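Local atomic coordinates of phosphoglycerate dehydrogenase (Lactobacillus plantarum, PDB entry 3EVT), a protein that probably catalyses the NAD-dependent oxidation of 3-phosphoglycerate to 3-phosphohydroxypyruvate, as a member of the D-2-hydroxyacid dehydrogenase family. Residues A[91-96]-A[305-310]; A[139-144]-A[162-167]; A[148-153]-A[171-176]; A[166-171]-A[180-185]. One frame throughout, in Å; residues are numbered along the deposited sequence.

Overall arrangement
From the N terminus, residues 91-96 lead into helix 93-110, and contact 1 pairs them with residues 305-310 near the C-terminal end, closing a loop of 208 residues that encloses the other three contacts. Contact 2 joins neighbouring parallel strands 139-143 and 162-167. Contact 3 lays the loop 171-176 on the intervening helix 147-158, so its segments alternate with those of contact 2 along the chain. Contact 4 carries the sheet on to strand 178-181 at one edge, sharing Val166 and Asn167 with contact 2 and His171 with contact 3, whose segments alternate with its own. Ala95 and Ile148 touch where contacts 1 and 3 meet, packing helix 93-110 against helix 147-158 beside the seven-stranded Rossmann-type sheet.

Contact 1 (A[91-96]-A[305-310]); sequences SGIHAD and LVRNQV
Ser91 faces Asn308 with their CA atoms 6.6 Å apart, where the chain turns into helix 93-110 behind Gly92 at the N-cap position and meets the loop that follows helix 284-302. This is a surface contact in the two-domain fold of D-2-hydroxyacid dehydrogenases, with residues 305-310 running beside strand 86-88 of the five-stranded sheet. The carbonyl oxygen of Ser91 is gripped by two side chains. Arg307 NH2 reaches Ser91 O at 3.1 Å, in the carbonyl plane, and Asn308 ND2 reaches the same Ser91 O at 3.0 Å with a bent N-H...O angle of 139°. The two donors are themselves tied together, for Arg307 NE bonds to Asn308 OD1 at 3.2 Å from above the amide carbonyl plane. The Arg307 chain bends at chi2 (80°) on its way to both bonds. Asp96 meets the guanidinium tip to tip over one face, its OD2 4.0 Å from Arg307 NH1, but OD2 lies well out of the guanidinium plane with no N-H aimed at it, so only the opposite charges act; the salt bridge of Asp96 goes to Lys155. Asn308 ND2 has a further acceptor in the backbone O of Asn89.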
loop_
_atom_site.group_PDB
_atom_site.type_symbol
_atom_site.label_atom_id
_atom_site.label_comp_id
_atom_site.label_asym_id
_atom_site.label_seq_id
_atom_site.Cartn_x
_atom_site.Cartn_y
_atom_site.Cartn_z
ATOM N N SER A 91 14.227 4.156 -12.518
ATOM C CA SER A 91 13.579 5.346 -11.983
ATOM C C SER A 91 12.646 5.126 -10.794
ATOM O O SER A 91 12.304 3.991 -10.437
ATOM C CB SER A 91 12.866 6.153 -13.069
ATOM O OG SER A 91 12.021 5.326 -13.808
ATOM N N GLY A 92 12.269 6.229 -10.141
ATOM C CA GLY A 92 11.254 6.188 -9.088
ATOM C C GLY A 92 11.693 5.789 -7.692
ATOM O O GLY A 92 10.857 5.711 -6.764
ATOM N N ILE A 93 12.994 5.538 -7.514
ATOM C CA ILE A 93 13.466 4.977 -6.237
ATOM C C ILE A 93 13.250 5.899 -5.043
ATOM O O ILE A 93 12.637 5.496 -4.029
ATOM C CB ILE A 93 14.933 4.552 -6.272
ATOM C CG1 ILE A 93 15.150 3.486 -7.369
ATOM C CG2 ILE A 93 15.301 4.021 -4.851
ATOM C CD1 ILE A 93 16.625 3.075 -7.568
ATOM N N HIS A 94 13.739 7.128 -5.156
ATOM C CA HIS A 94 13.558 8.131 -4.101
ATOM C C HIS A 94 12.083 8.409 -3.922
ATOM O O HIS A 94 11.593 8.373 -2.833
ATOM C CB HIS A 94 14.241 9.479 -4.436
ATOM C CG HIS A 94 15.685 9.554 -4.051
ATOM N ND1 HIS A 94 16.718 9.591 -4.986
ATOM C CD2 HIS A 94 16.280 9.614 -2.832
ATOM C CE1 HIS A 94 17.882 9.659 -4.356
ATOM N NE2 HIS A 94 17.645 9.660 -3.049
ATOM N N ALA A 95 11.390 8.712 -5.007
ATOM C CA ALA A 95 9.938 8.967 -4.936
ATOM C C ALA A 95 9.140 7.811 -4.309
ATOM O O ALA A 95 8.250 8.063 -3.550
ATOM C CB ALA A 95 9.381 9.318 -6.298
ATOM N N ASP A 96 9.454 6.554 -4.632
ATOM C CA ASP A 96 8.890 5.380 -3.926
ATOM C C ASP A 96 9.088 5.379 -2.411
ATOM O O ASP A 96 8.130 5.100 -1.681
ATOM C CB ASP A 96 9.470 4.060 -4.474
ATOM C CG ASP A 96 8.487 3.314 -5.428
ATOM O OD1 ASP A 96 7.971 3.956 -6.406
ATOM O OD2 ASP A 96 8.247 2.072 -5.213
ATOM N N LEU A 305 7.784 -7.922 -17.610
ATOM C CA LEU A 305 8.433 -7.145 -16.562
ATOM C C LEU A 305 7.385 -6.576 -15.639
ATOM O O LEU A 305 6.238 -6.350 -16.063
ATOM C CB LEU A 305 9.229 -5.989 -17.184
ATOM C CG LEU A 305 10.281 -6.481 -18.165
ATOM C CD1 LEU A 305 11.049 -5.277 -18.784
ATOM C CD2 LEU A 305 11.195 -7.491 -17.431
ATOM N N VAL A 306 7.767 -6.320 -14.388
ATOM C CA VAL A 306 6.857 -5.711 -13.453
ATOM C C VAL A 306 7.178 -4.273 -13.057
ATOM O O VAL A 306 6.313 -3.598 -12.514
ATOM C CB VAL A 306 6.809 -6.476 -12.173
ATOM C CG1 VAL A 306 8.187 -6.607 -11.594
ATOM C CG2 VAL A 306 5.905 -5.739 -11.218
ATOM N N ARG A 307 8.415 -3.809 -13.284
ATOM C CA ARG A 307 8.824 -2.507 -12.753
ATOM C C ARG A 307 9.636 -1.722 -13.788
ATOM O O ARG A 307 10.591 -2.236 -14.345
ATOM C CB ARG A 307 9.648 -2.716 -11.476
ATOM C CG ARG A 307 10.335 -1.491 -10.968
ATOM C CD ARG A 307 9.358 -0.577 -10.184
ATOM N NE ARG A 307 9.994 0.670 -9.754
ATOM C CZ ARG A 307 10.565 0.853 -8.574
ATOM N NH1 ARG A 307 10.556 -0.138 -7.678
ATOM N NH2 ARG A 307 11.141 2.023 -8.289
ATOM N N ASN A 308 9.267 -0.479 -14.049
ATOM C CA ASN A 308 10.129 0.434 -14.842
ATOM C C ASN A 308 10.379 0.020 -16.272
ATOM O O ASN A 308 11.410 0.417 -16.869
ATOM C CB ASN A 308 11.487 0.673 -14.168
ATOM C CG ASN A 308 11.343 1.446 -12.869
ATOM O OD1 ASN A 308 10.274 1.972 -12.614
ATOM N ND2 ASN A 308 12.389 1.497 -12.040
ATOM N N GLN A 309 9.462 -0.748 -16.835
ATOM C CA GLN A 309 9.576 -1.069 -18.253
ATOM C C GLN A 309 9.637 0.194 -19.116
ATOM O O GLN A 309 8.762 1.063 -19.072
ATOM C CB GLN A 309 8.531 -2.083 -18.746
ATOM C CG GLN A 309 8.923 -2.645 -20.140
ATOM C CD GLN A 309 7.944 -3.660 -20.739
ATOM O OE1 GLN A 309 7.057 -4.153 -20.069
ATOM N NE2 GLN A 309 8.174 -4.026 -21.986
ATOM N N VAL A 310 10.721 0.287 -19.868
ATOM C CA VAL A 310 10.981 1.379 -20.797
ATOM C C VAL A 310 10.282 1.112 -22.146
ATOM O O VAL A 310 10.471 0.077 -22.776
ATOM C CB VAL A 310 12.489 1.514 -21.029
ATOM C CG1 VAL A 310 12.766 2.490 -22.129
ATOM C CG2 VAL A 310 13.184 1.931 -19.736
#

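Contact 2 (A[139-144]-A[162-167]); sequences QLLIYG and HVIGVN
Val166 packs its CG2 over the centre of the Tyr143 ring, 3.8 Å from the centroid and 4° off the ring normal, a CH-pi contact. With CG beside its own backbone N (chi1 -74°), the Tyr143 side chain lies alongside Val166. The same methyl, Val166 CG2, lies 3.6 Å from Leu141 CD1, which also touches Ile164 on this face of the sheet. An alanine in place of Tyr143 would probably leave Val166 CG2 without its aromatic cover and open a gap beside it. On the other face, which carries Leu140, Ile142 and Val163, Ile142 CD1 meets Val163 CG1 at 3.7 Å, the closest apolar pair there, with Leu140 CD2 a little farther from the same methyl; Leu152, Ala153 and Ala156 of helix 147-158 roof this face. Five backbone hydrogen bonds run along the strands, from Leu140 N to His162 O (2.8 Å) at one end to Gly144 N to Val166 O (2.9 Å) at the other. At the polar edge Gln139 lies alongside His162, whose NE2 bonds to Glu178 and whose ring stacks on His177. Strand, helix 147-158 and strand form a beta-alpha-beta unit, and Gly144 opens a GxGxxG-like sequence, consistent with the NAD-binding Rossmann fold.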
loop_
_atom_site.group_PDB
_atom_site.type_symbol
_atom_site.label_atom_id
_atom_site.label_comp_id
_atom_site.label_asym_id
_atom_site.label_seq_id
_atom_site.Cartn_x
_atom_site.Cartn_y
_atom_site.Cartn_z
ATOM N N GLN A 139 -10.349 10.057 0.969
ATOM C CA GLN A 139 -9.844 11.042 0.013
ATOM C C GLN A 139 -8.500 11.563 0.441
ATOM O O GLN A 139 -8.315 12.031 1.557
ATOM C CB GLN A 139 -10.739 12.271 -0.114
ATOM C CG GLN A 139 -12.182 11.991 -0.203
ATOM C CD GLN A 139 -12.607 11.805 -1.624
ATOM O OE1 GLN A 139 -13.609 11.122 -1.909
ATOM N NE2 GLN A 139 -11.839 12.399 -2.546
ATOM N N LEU A 140 -7.568 11.497 -0.483
ATOM C CA LEU A 140 -6.242 12.044 -0.321
ATOM C C LEU A 140 -6.109 13.265 -1.263
ATOM O O LEU A 140 -6.233 13.145 -2.468
ATOM C CB LEU A 140 -5.232 10.965 -0.700
ATOM C CG LEU A 140 -3.760 11.364 -0.749
ATOM C CD1 LEU A 140 -3.368 11.910 0.614
ATOM C CD2 LEU A 140 -2.828 10.199 -1.159
ATOM N N LEU A 141 -5.818 14.420 -0.684
ATOM C CA LEU A 141 -5.482 15.613 -1.434
ATOM C C LEU A 141 -3.961 15.883 -1.391
ATOM O O LEU A 141 -3.374 16.129 -0.320
ATOM C CB LEU A 141 -6.285 16.801 -0.842
ATOM C CG LEU A 141 -5.963 18.175 -1.493
ATOM C CD1 LEU A 141 -6.255 18.185 -3.020
ATOM C CD2 LEU A 141 -6.761 19.254 -0.769
ATOM N N ILE A 142 -3.302 15.845 -2.546
ATOM C CA ILE A 142 -1.836 16.121 -2.611
ATOM C C ILE A 142 -1.534 17.405 -3.406
ATOM O O ILE A 142 -1.971 17.555 -4.532
ATOM C CB ILE A 142 -1.044 14.960 -3.309
ATOM C CG1 ILE A 142 -1.477 13.573 -2.770
ATOM C CG2 ILE A 142 0.517 15.181 -3.242
ATOM C CD1 ILE A 142 -1.001 12.357 -3.698
ATOM N N TYR A 143 -0.784 18.307 -2.782
ATOM C CA TYR A 143 -0.255 19.509 -3.394
ATOM C C TYR A 143 1.111 19.202 -3.975
ATOM O O TYR A 143 2.074 18.918 -3.226
ATOM C CB TYR A 143 -0.110 20.630 -2.327
ATOM C CG TYR A 143 -1.419 21.274 -1.864
ATOM C CD1 TYR A 143 -1.746 22.588 -2.254
ATOM C CD2 TYR A 143 -2.306 20.593 -1.012
ATOM C CE1 TYR A 143 -2.909 23.194 -1.820
ATOM C CE2 TYR A 143 -3.481 21.182 -0.578
ATOM C CZ TYR A 143 -3.774 22.501 -0.997
ATOM O OH TYR A 143 -4.949 23.116 -0.604
ATOM N N GLY A 144 1.200 19.261 -5.303
ATOM C CA GLY A 144 2.412 18.852 -5.985
ATOM C C GLY A 144 2.148 17.597 -6.779
ATOM O O GLY A 144 2.015 16.497 -6.201
ATOM N N HIS A 162 -9.261 7.662 -2.988
ATOM C CA HIS A 162 -9.537 8.638 -4.045
ATOM C C HIS A 162 -8.515 9.833 -3.998
ATOM O O HIS A 162 -8.380 10.552 -3.002
ATOM C CB HIS A 162 -10.979 9.142 -3.995
ATOM C CG HIS A 162 -11.324 10.038 -5.139
ATOM N ND1 HIS A 162 -11.542 9.563 -6.416
ATOM C CD2 HIS A 162 -11.486 11.380 -5.207
ATOM C CE1 HIS A 162 -11.826 10.570 -7.222
ATOM N NE2 HIS A 162 -11.778 11.687 -6.516
ATOM N N VAL A 163 -7.815 10.019 -5.096
ATOM C CA VAL A 163 -6.666 10.931 -5.097
ATOM C C VAL A 163 -6.831 12.165 -6.001
ATOM O O VAL A 163 -7.002 12.083 -7.219
ATOM C CB VAL A 163 -5.358 10.196 -5.438
ATOM C CG1 VAL A 163 -4.197 11.040 -5.023
ATOM C CG2 VAL A 163 -5.305 8.835 -4.728
ATOM N N ILE A 164 -6.743 13.308 -5.347
ATOM C CA ILE A 164 -6.808 14.602 -5.998
ATOM C C ILE A 164 -5.512 15.345 -5.782
ATOM O O ILE A 164 -5.000 15.381 -4.650
ATOM C CB ILE A 164 -7.911 15.456 -5.346
ATOM C CG1 ILE A 164 -9.220 14.669 -5.328
ATOM C CG2 ILE A 164 -8.026 16.829 -6.061
ATOM C CD1 ILE A 164 -10.405 15.529 -4.993
ATOM N N GLY A 165 -5.008 15.948 -6.857
ATOM C CA GLY A 165 -3.734 16.687 -6.829
ATOM C C GLY A 165 -3.832 18.182 -7.157
ATOM O O GLY A 165 -4.685 18.604 -7.913
ATOM N N VAL A 166 -2.974 18.999 -6.578
ATOM C CA VAL A 166 -3.072 20.422 -6.829
ATOM C C VAL A 166 -1.824 20.841 -7.581
ATOM O O VAL A 166 -0.718 20.554 -7.087
ATOM C CB VAL A 166 -3.170 21.246 -5.500
ATOM C CG1 VAL A 166 -3.408 22.757 -5.787
ATOM C CG2 VAL A 166 -4.238 20.673 -4.571
ATOM N N ASN A 167 -1.989 21.486 -8.753
ATOM C CA ASN A 167 -0.848 22.051 -9.532
ATOM C C ASN A 167 -1.179 23.480 -10.067
ATOM O O ASN A 167 -2.222 24.053 -9.730
ATOM C CB ASN A 167 -0.362 21.084 -10.638
ATOM C CG ASN A 167 -1.471 20.695 -11.604
ATOM O OD1 ASN A 167 -2.362 21.497 -11.868
ATOM N ND2 ASN A 167 -1.422 19.471 -12.147
#

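Contact 3 (A[148-153]-A[171-176]); sequences IGQSLA and HPADHF
Phe176 and Ala153 meet where the loop between strands 162-167 and 178-181 folds back onto helix 147-158, the first helix of the Rossmann-type unit. Ala153 CB sits over the centre of the Phe176 ring, 3.9 Å from the centroid and 2° off its normal, in a CH-pi contact. Farther round the ring, Phe176 CZ comes to 3.3 Å from Gly149 O. Gly149 belongs to the probable GxGxxG sequence, and a CB there would stand tight against Phe176 CZ, so the ring lies close to the bare helix backbone. Beyond Gly149, Gln150 crosses Phe176 at about a right angle and lays its CG 3.9 Å from Phe176 CE2. CG of Gln150 is anti to its carbonyl carbon (chi1 -73°), and the chain beyond runs extended, carrying OE1 out to 3.5 Å from Asp174 CB, while its NE2 is hydrogen-bonded to the backbone O of Thr145. Ala173 to Phe176 form a type II beta turn. From it His175 places its CB 3.9 Å from Ala153 CB, and its CD2 approaches Gln150 O. Phe176 also touches Ile142 and Val163 of the neighbouring strands, so the ring fills the space between helix and sheet. No hydrogen bond spans the two segments: their attachment rests on van der Waals and CH-pi packing, while the amide NE2 of Gln150 is satisfied by Thr145 O.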
loop_
_atom_site.group_PDB
_atom_site.type_symbol
_atom_site.label_atom_id
_atom_site.label_comp_id
_atom_site.label_asym_id
_atom_site.label_seq_id
_atom_site.Cartn_x
_atom_site.Cartn_y
_atom_site.Cartn_z
ATOM N N ILE A 148 7.115 12.776 -7.339
ATOM C CA ILE A 148 6.723 12.332 -5.987
ATOM C C ILE A 148 5.199 12.234 -5.796
ATOM O O ILE A 148 4.684 11.177 -5.399
ATOM C CB ILE A 148 7.364 13.219 -4.895
ATOM C CG1 ILE A 148 8.874 12.923 -4.795
ATOM C CG2 ILE A 148 6.681 13.018 -3.531
ATOM C CD1 ILE A 148 9.631 14.072 -4.180
ATOM N N GLY A 149 4.480 13.312 -6.120
ATOM C CA GLY A 149 3.030 13.359 -6.004
ATOM C C GLY A 149 2.412 12.183 -6.757
ATOM O O GLY A 149 1.436 11.555 -6.294
ATOM N N GLN A 150 2.992 11.864 -7.912
ATOM C CA GLN A 150 2.430 10.855 -8.798
ATOM C C GLN A 150 2.681 9.442 -8.293
ATOM O O GLN A 150 1.839 8.542 -8.460
ATOM C CB GLN A 150 3.065 11.002 -10.184
ATOM C CG GLN A 150 2.579 12.233 -10.982
ATOM C CD GLN A 150 3.341 12.393 -12.281
ATOM O OE1 GLN A 150 3.649 11.412 -12.949
ATOM N NE2 GLN A 150 3.682 13.631 -12.623
ATOM N N SER A 151 3.852 9.230 -7.684
ATOM C CA SER A 151 4.137 7.908 -7.130
ATOM C C SER A 151 3.337 7.684 -5.844
ATOM O O SER A 151 2.846 6.599 -5.618
ATOM C CB SER A 151 5.638 7.643 -6.993
ATOM O OG SER A 151 6.141 8.140 -5.767
ATOM N N LEU A 152 3.148 8.730 -5.041
ATOM C CA LEU A 152 2.225 8.634 -3.899
ATOM C C LEU A 152 0.792 8.326 -4.361
ATOM O O LEU A 152 0.152 7.403 -3.835
ATOM C CB LEU A 152 2.255 9.891 -3.027
ATOM C CG LEU A 152 1.238 9.875 -1.859
ATOM C CD1 LEU A 152 1.360 8.612 -0.964
ATOM C CD2 LEU A 152 1.319 11.175 -1.001
ATOM N N ALA A 153 0.294 9.114 -5.328
ATOM C CA ALA A 153 -0.990 8.843 -6.005
ATOM C C ALA A 153 -1.186 7.396 -6.489
ATOM O O ALA A 153 -2.272 6.798 -6.311
ATOM C CB ALA A 153 -1.184 9.794 -7.180
ATOM N N HIS A 171 -3.830 21.131 -14.663
ATOM C CA HIS A 171 -3.624 20.167 -15.733
ATOM C C HIS A 171 -3.624 18.720 -15.190
ATOM O O HIS A 171 -3.510 18.487 -13.974
ATOM C CB HIS A 171 -2.311 20.456 -16.447
ATOM C CG HIS A 171 -1.112 20.486 -15.540
ATOM N ND1 HIS A 171 -0.684 21.636 -14.907
ATOM C CD2 HIS A 171 -0.242 19.508 -15.169
ATOM C CE1 HIS A 171 0.402 21.374 -14.196
ATOM N NE2 HIS A 171 0.691 20.091 -14.340
ATOM N N PRO A 172 -3.739 17.747 -16.092
ATOM C CA PRO A 172 -3.751 16.340 -15.702
ATOM C C PRO A 172 -2.384 15.836 -15.190
ATOM O O PRO A 172 -1.337 16.397 -15.520
ATOM C CB PRO A 172 -4.144 15.617 -16.999
ATOM C CG PRO A 172 -4.671 16.703 -17.939
ATOM C CD PRO A 172 -3.907 17.933 -17.541
ATOM N N ALA A 173 -2.405 14.784 -14.373
ATOM C CA ALA A 173 -1.161 14.128 -13.966
ATOM C C ALA A 173 -1.386 12.637 -13.757
ATOM O O ALA A 173 -2.442 12.218 -13.295
ATOM C CB ALA A 173 -0.596 14.766 -12.731
ATOM N N ASP A 174 -0.373 11.849 -14.081
ATOM C CA ASP A 174 -0.473 10.391 -14.012
ATOM C C ASP A 174 -0.897 9.898 -12.628
ATOM O O ASP A 174 -0.345 10.343 -11.635
ATOM C CB ASP A 174 0.884 9.780 -14.329
ATOM C CG ASP A 174 1.153 9.713 -15.810
ATOM O OD1 ASP A 174 0.241 10.117 -16.560
ATOM O OD2 ASP A 174 2.251 9.241 -16.238
ATOM N N HIS A 175 -1.862 8.988 -12.596
ATOM C CA HIS A 175 -2.384 8.340 -11.388
ATOM C C HIS A 175 -3.324 9.122 -10.499
ATOM O O HIS A 175 -3.988 8.538 -9.642
ATOM C CB HIS A 175 -1.266 7.762 -10.546
ATOM C CG HIS A 175 -0.312 6.920 -11.331
ATOM N ND1 HIS A 175 -0.660 5.689 -11.837
ATOM C CD2 HIS A 175 0.970 7.140 -11.709
ATOM C CE1 HIS A 175 0.370 5.181 -12.488
ATOM N NE2 HIS A 175 1.370 6.042 -12.427
ATOM N N PHE A 176 -3.371 10.440 -10.659
ATOM C CA PHE A 176 -4.332 11.219 -9.918
ATOM C C PHE A 176 -5.703 11.035 -10.529
ATOM O O PHE A 176 -5.828 11.138 -11.705
ATOM C CB PHE A 176 -3.963 12.693 -9.992
ATOM C CG PHE A 176 -2.821 13.067 -9.119
ATOM C CD1 PHE A 176 -3.031 13.443 -7.822
ATOM C CD2 PHE A 176 -1.535 13.060 -9.601
ATOM C CE1 PHE A 176 -1.976 13.807 -7.023
ATOM C CE2 PHE A 176 -0.485 13.423 -8.813
ATOM C CZ PHE A 176 -0.676 13.804 -7.546
#

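Contact 4 (A[166-171]-A[180-185]); sequences VNTTGH and VAFTAT
Phe182 and Val166 cross at a slant, Val166 CG1 lying 3.7 Å from Phe182 CD1 and off-centre from the ring. Thr185 approaches that same valine methyl at about a right angle through its CG2, also at 3.7 Å, and Val180 CG2 meets the other branch, Val166 CG2. At the ring edge, in its plane, stands Thr168 CG2, 3.9 Å from Phe182 CE2. Replacing Phe182 with an alanine would probably uncover this side of Val166 CG1 and leave Thr168 CG2 without its neighbour. The backbones are joined as parallel strands: Asn167 N bonds to Val180 O at 2.9 Å, whereas the return bond from Phe182 N to Asn167 O is weak. Gly170 CA rests 3.4 Å from Ala181 N, a spot where a CB would clash. The side chain of Asn167 folds back into the turn that follows it, CG wedged between backbone N and carbonyl carbon (chi1 57°). There Asn167 ND2 gives a straight bond to His171 O at 2.9 Å, also bonds to Thr145, and lies over the centre of the His171 ring. This edge strand is thus held by backbone bonds and apolar contacts, while the Asn167 amide, with the Thr169-His171 side-chain bond, helps to hold the turn.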
loop_
_atom_site.group_PDB
_atom_site.type_symbol
_atom_site.label_atom_id
_atom_site.label_comp_id
_atom_site.label_asym_id
_atom_site.label_seq_id
_atom_site.Cartn_x
_atom_site.Cartn_y
_atom_site.Cartn_z
ATOM N N VAL A 166 -2.974 18.999 -6.578
ATOM C CA VAL A 166 -3.072 20.422 -6.829
ATOM C C VAL A 166 -1.824 20.841 -7.581
ATOM O O VAL A 166 -0.718 20.554 -7.087
ATOM C CB VAL A 166 -3.170 21.246 -5.500
ATOM C CG1 VAL A 166 -3.408 22.757 -5.787
ATOM C CG2 VAL A 166 -4.238 20.673 -4.571
ATOM N N ASN A 167 -1.989 21.486 -8.753
ATOM C CA ASN A 167 -0.848 22.051 -9.532
ATOM C C ASN A 167 -1.179 23.480 -10.067
ATOM O O ASN A 167 -2.222 24.053 -9.730
ATOM C CB ASN A 167 -0.362 21.084 -10.638
ATOM C CG ASN A 167 -1.471 20.695 -11.604
ATOM O OD1 ASN A 167 -2.362 21.497 -11.868
ATOM N ND2 ASN A 167 -1.422 19.471 -12.147
ATOM N N THR A 168 -0.312 24.082 -10.872
ATOM C CA THR A 168 -0.523 25.505 -11.175
ATOM C C THR A 168 -1.802 25.724 -11.920
ATOM O O THR A 168 -2.604 26.558 -11.521
ATOM C CB THR A 168 0.625 26.150 -11.977
ATOM O OG1 THR A 168 0.992 25.277 -13.045
ATOM C CG2 THR A 168 1.823 26.386 -11.087
ATOM N N THR A 169 -2.009 24.954 -12.977
ATOM C CA THR A 169 -3.111 25.224 -13.879
ATOM C C THR A 169 -4.180 24.133 -13.898
ATOM O O THR A 169 -5.060 24.147 -14.751
ATOM C CB THR A 169 -2.569 25.498 -15.313
ATOM O OG1 THR A 169 -1.990 24.302 -15.870
ATOM C CG2 THR A 169 -1.491 26.570 -15.229
ATOM N N GLY A 170 -4.084 23.180 -12.972
ATOM C CA GLY A 170 -5.069 22.117 -12.860
ATOM C C GLY A 170 -4.990 21.186 -14.035
ATOM O O GLY A 170 -5.961 20.548 -14.395
ATOM N N HIS A 171 -3.830 21.131 -14.663
ATOM C CA HIS A 171 -3.624 20.167 -15.733
ATOM C C HIS A 171 -3.624 18.720 -15.190
ATOM O O HIS A 171 -3.510 18.487 -13.974
ATOM C CB HIS A 171 -2.311 20.456 -16.447
ATOM C CG HIS A 171 -1.112 20.486 -15.540
ATOM N ND1 HIS A 171 -0.684 21.636 -14.907
ATOM C CD2 HIS A 171 -0.242 19.508 -15.169
ATOM C CE1 HIS A 171 0.402 21.374 -14.196
ATOM N NE2 HIS A 171 0.691 20.091 -14.340
ATOM N N VAL A 180 -6.537 19.825 -9.592
ATOM C CA VAL A 180 -7.078 21.167 -9.546
ATOM C C VAL A 180 -5.962 22.194 -9.519
ATOM O O VAL A 180 -4.841 21.894 -9.120
ATOM C CB VAL A 180 -7.962 21.388 -8.311
ATOM C CG1 VAL A 180 -9.157 20.426 -8.318
ATOM C CG2 VAL A 180 -7.146 21.287 -7.036
ATOM N N ALA A 181 -6.282 23.417 -9.937
ATOM C CA ALA A 181 -5.355 24.545 -9.863
ATOM C C ALA A 181 -5.329 25.079 -8.438
ATOM O O ALA A 181 -6.295 24.936 -7.720
ATOM C CB ALA A 181 -5.804 25.655 -10.835
ATOM N N PHE A 182 -4.238 25.705 -8.023
ATOM C CA PHE A 182 -4.175 26.319 -6.673
ATOM C C PHE A 182 -5.376 27.175 -6.274
ATOM O O PHE A 182 -5.741 27.245 -5.091
ATOM C CB PHE A 182 -2.908 27.159 -6.515
ATOM C CG PHE A 182 -1.637 26.346 -6.492
ATOM C CD1 PHE A 182 -1.234 25.700 -5.334
ATOM C CD2 PHE A 182 -0.847 26.226 -7.626
ATOM C CE1 PHE A 182 -0.081 24.961 -5.297
ATOM C CE2 PHE A 182 0.328 25.491 -7.595
ATOM C CZ PHE A 182 0.709 24.851 -6.429
ATOM N N THR A 183 -5.984 27.829 -7.258
ATOM C CA THR A 183 -7.016 28.831 -7.010
ATOM C C THR A 183 -8.327 28.112 -6.858
ATOM O O THR A 183 -9.332 28.711 -6.465
ATOM C CB THR A 183 -7.066 29.911 -8.152
ATOM O OG1 THR A 183 -7.138 29.273 -9.440
ATOM C CG2 THR A 183 -5.777 30.754 -8.129
ATOM N N ALA A 184 -8.303 26.811 -7.136
ATOM C CA ALA A 184 -9.554 26.016 -7.245
ATOM C C ALA A 184 -9.697 24.881 -6.213
ATOM O O ALA A 184 -10.236 23.819 -6.531
ATOM C CB ALA A 184 -9.702 25.463 -8.710
ATOM N N THR A 185 -9.242 25.106 -4.982
ATOM C CA THR A 185 -9.079 24.006 -3.991
ATOM C C THR A 185 -10.107 23.893 -2.880
ATOM O O THR A 185 -10.060 22.932 -2.086
ATOM C CB THR A 185 -7.691 24.035 -3.234
ATOM O OG1 THR A 185 -7.495 25.302 -2.588
ATOM C CG2 THR A 185 -6.534 23.770 -4.177
#